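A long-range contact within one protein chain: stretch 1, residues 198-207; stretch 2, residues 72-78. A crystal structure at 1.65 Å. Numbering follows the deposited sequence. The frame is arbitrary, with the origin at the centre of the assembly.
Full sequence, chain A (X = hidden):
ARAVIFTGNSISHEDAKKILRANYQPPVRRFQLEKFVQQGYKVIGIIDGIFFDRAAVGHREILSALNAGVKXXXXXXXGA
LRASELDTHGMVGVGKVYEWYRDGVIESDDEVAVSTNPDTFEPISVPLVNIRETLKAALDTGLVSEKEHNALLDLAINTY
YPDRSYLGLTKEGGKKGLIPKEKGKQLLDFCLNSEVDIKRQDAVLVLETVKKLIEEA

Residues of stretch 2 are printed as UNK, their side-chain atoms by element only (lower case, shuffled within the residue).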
# COMPACT_ATOMS: atom_id res chain seq x y z
N ILE A 198 7.80 -1.04 1.07
CA ILE A 198 7.08 -2.31 1.01
C ILE A 198 5.82 -2.20 0.15
O ILE A 198 5.45 -3.17 -0.51
CB ILE A 198 6.82 -2.92 2.42
CG1 ILE A 198 6.37 -4.39 2.31
CG2 ILE A 198 5.83 -2.11 3.24
CD1 ILE A 198 7.42 -5.33 1.74
N LYS A 199 5.18 -1.03 0.16
CA LYS A 199 4.01 -0.80 -0.70
C LYS A 199 4.37 -0.92 -2.18
O LYS A 199 3.64 -1.56 -2.93
CB LYS A 199 3.37 0.55 -0.41
CG LYS A 199 2.65 0.60 0.93
CD LYS A 199 1.69 1.78 0.97
CE LYS A 199 0.26 1.38 0.67
NZ LYS A 199 -0.63 2.58 0.69
N ARG A 200 5.51 -0.33 -2.58
CA ARG A 200 5.96 -0.41 -3.97
C ARG A 200 6.33 -1.84 -4.36
O ARG A 200 5.99 -2.30 -5.46
CB ARG A 200 7.17 0.51 -4.19
CG ARG A 200 7.65 0.56 -5.62
CD ARG A 200 8.90 1.41 -5.77
NE ARG A 200 9.24 1.59 -7.18
CZ ARG A 200 8.72 2.53 -7.97
NH1 ARG A 200 7.84 3.40 -7.49
NH2 ARG A 200 9.09 2.60 -9.24
N GLN A 201 7.01 -2.56 -3.47
CA GLN A 201 7.44 -3.93 -3.76
C GLN A 201 6.24 -4.85 -3.87
O GLN A 201 6.19 -5.70 -4.76
CB GLN A 201 8.46 -4.43 -2.74
CG GLN A 201 9.81 -3.71 -2.88
CD GLN A 201 10.82 -4.12 -1.83
OE1 GLN A 201 10.50 -4.22 -0.64
NE2 GLN A 201 12.06 -4.33 -2.26
N ASP A 202 5.27 -4.65 -2.98
CA ASP A 202 4.03 -5.42 -3.05
C ASP A 202 3.23 -5.09 -4.31
O ASP A 202 2.65 -5.99 -4.91
CB ASP A 202 3.17 -5.17 -1.82
CG ASP A 202 3.58 -5.99 -0.63
OD1 ASP A 202 4.65 -6.65 -0.64
OD2 ASP A 202 2.80 -5.97 0.34
N ALA A 203 3.20 -3.80 -4.68
CA ALA A 203 2.53 -3.35 -5.91
C ALA A 203 3.09 -4.05 -7.15
O ALA A 203 2.33 -4.51 -8.00
CB ALA A 203 2.63 -1.83 -6.06
N VAL A 204 4.41 -4.13 -7.24
CA VAL A 204 5.08 -4.87 -8.31
C VAL A 204 4.66 -6.35 -8.34
O VAL A 204 4.39 -6.90 -9.40
CB VAL A 204 6.61 -4.66 -8.28
CG1 VAL A 204 7.33 -5.57 -9.27
CG2 VAL A 204 6.92 -3.20 -8.61
N LEU A 205 4.57 -6.96 -7.16
CA LEU A 205 4.06 -8.34 -7.04
C LEU A 205 2.63 -8.51 -7.57
O LEU A 205 2.34 -9.52 -8.20
CB LEU A 205 4.19 -8.87 -5.61
CG LEU A 205 5.58 -9.20 -5.05
CD1 LEU A 205 5.45 -9.66 -3.61
CD2 LEU A 205 6.30 -10.25 -5.89
N VAL A 206 1.77 -7.51 -7.35
CA VAL A 206 0.40 -7.52 -7.90
C VAL A 206 0.46 -7.52 -9.43
O VAL A 206 -0.21 -8.33 -10.08
CB VAL A 206 -0.47 -6.36 -7.37
CG1 VAL A 206 -1.85 -6.37 -8.03
CG2 VAL A 206 -0.62 -6.45 -5.86
N LEU A 207 1.28 -6.63 -9.99
CA LEU A 207 1.47 -6.51 -11.44
C LEU A 207 1.93 -7.83 -12.05
O LEU A 207 1.40 -8.25 -13.08
CB LEU A 207 2.46 -5.39 -11.77
CG LEU A 207 2.08 -3.96 -11.37
CD1 LEU A 207 3.19 -3.02 -11.80
CD2 LEU A 207 0.73 -3.51 -11.94
N UNK A 72 -9.72 -11.51 -9.46
CA UNK A 72 -9.42 -10.29 -8.71
C UNK A 72 -8.19 -10.54 -7.83
O UNK A 72 -8.20 -11.45 -6.99
c UNK A 72 -10.29 -8.44 -7.20
c UNK A 72 -10.62 -9.77 -7.87
c UNK A 72 -11.87 -9.61 -8.73
N UNK A 73 -7.16 -9.73 -8.05
CA UNK A 73 -5.90 -9.78 -7.30
C UNK A 73 -5.81 -8.50 -6.49
O UNK A 73 -6.12 -7.42 -6.99
c UNK A 73 -3.36 -9.99 -7.44
c UNK A 73 -4.80 -11.06 -9.17
c UNK A 73 -4.67 -9.88 -8.23
N UNK A 74 -5.41 -8.63 -5.22
CA UNK A 74 -5.15 -7.48 -4.37
C UNK A 74 -3.85 -7.56 -3.61
O UNK A 74 -3.41 -8.65 -3.24
N UNK A 75 -3.23 -6.40 -3.40
CA UNK A 75 -2.06 -6.28 -2.53
C UNK A 75 -1.67 -4.83 -2.29
O UNK A 75 -2.29 -3.90 -2.85
N UNK A 76 -0.64 -4.66 -1.46
CA UNK A 76 0.01 -3.37 -1.13
C UNK A 76 -0.78 -2.43 -0.22
O UNK A 76 -0.29 -2.01 0.83
c UNK A 76 0.50 -2.64 -2.38
N UNK A 77 -2.01 -2.11 -0.62
CA UNK A 77 -2.78 -1.06 0.03
C UNK A 77 -4.23 -1.50 0.23
O UNK A 77 -4.47 -2.47 0.96
o UNK A 77 -2.98 1.37 0.01
c UNK A 77 -2.67 0.23 -0.78
N UNK A 78 -5.19 -0.81 -0.40
CA UNK A 78 -6.60 -1.25 -0.36
C UNK A 78 -6.75 -2.70 -0.84
O UNK A 78 -7.56 -3.46 -0.30
c UNK A 78 -7.53 -0.30 -1.12
c UNK A 78 -9.00 -0.74 -1.18
s UNK A 78 -9.77 -0.99 0.44
c UNK A 78 -10.57 0.60 0.71
O HOH W 1 0.39 -6.97 -0.02

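Position 72 carries three side-chain carbons, one bonded to the backbone and bearing the other two. Branching at the first carbon with no heteroatom identifies Val-72. It lies in a strand that begins earlier in the chain, and its side chain is out of reach of the helix 198-207 and takes no part in the contact.

Position 73 has the same pattern, a single carbon carrying two more, but here the CA-to-CB bond points toward the helix. One of the branch carbons lies 4.0 Å from CG1 of Val-206, an apolar contact between two branched aliphatic groups. The residue is Val-73, with chi1 in the t well, and the branch that reaches Val-206 is its CG1.

At position 74 the atom list stops at the backbone, which makes it Gly-74. A CB placed here would point away from the helix; its carbonyl carbon C is 4.1 Å from Val-206 CG2, at the margin of the contact.

Position 75 likewise has no side-chain atoms, but its surroundings are far tighter. Its backbone N packs 3.6 Å from Val-206 CG2, and an ideal CB would sit only 2.8 Å from that same CG2, a clash. The residue is Gly-75, and the absence of a side chain lets the chain pass directly against the valine.

Position 76 shows one side-chain carbon and nothing beyond it, hence Ala-76. Its CB is directed toward the helix and approaches the backbone closely, 3.4 Å from O of Lys-199 and 3.7 Å from N of Ala-203. It also lies 3.7 Å from CB of Asp-202 and 4.3 Å from CB of Ala-203. The methyl thus rests on one turn of the helix, close to both ends of the backbone hydrogen bond from Ala-203 N to Lys-199 O. Phi is positive here, at 73°.

Position 77 has one carbon followed by one oxygen. That oxygen is 2.7 Å from NZ of Lys-199, and a short hydroxyl-bearing side chain means Ser-77. The lysine donates the hydrogen bond from NZ to OG. Although Ser-77 occupies the N-cap position before the next helix, its side chain makes no capping bond.

Position 78 has an unbranched chain of two carbons, a sulfur and a terminal carbon, the signature of Met-78. Its CA-to-CB bond points away from the helix, and it makes no contact.

The interface, burying 342 Å² in total, combines close backbone packing with two polar links. Val-206 meets Val-73 and the glycine backbone, while Ala-76 covers the turn from Lys-199 to Ala-203. The CA-to-CB bond of Lys-199 points sideways to the loop, but the end of its side chain comes nearer and reaches Ser-77. A water supplies the second link: it accepts from Ala-76 N at 2.9 Å and donates to Asp-202 OD2 at 2.6 Å, tying the loop backbone to the acidic side chain.

Stretch 2 (72-78) VVGGASM
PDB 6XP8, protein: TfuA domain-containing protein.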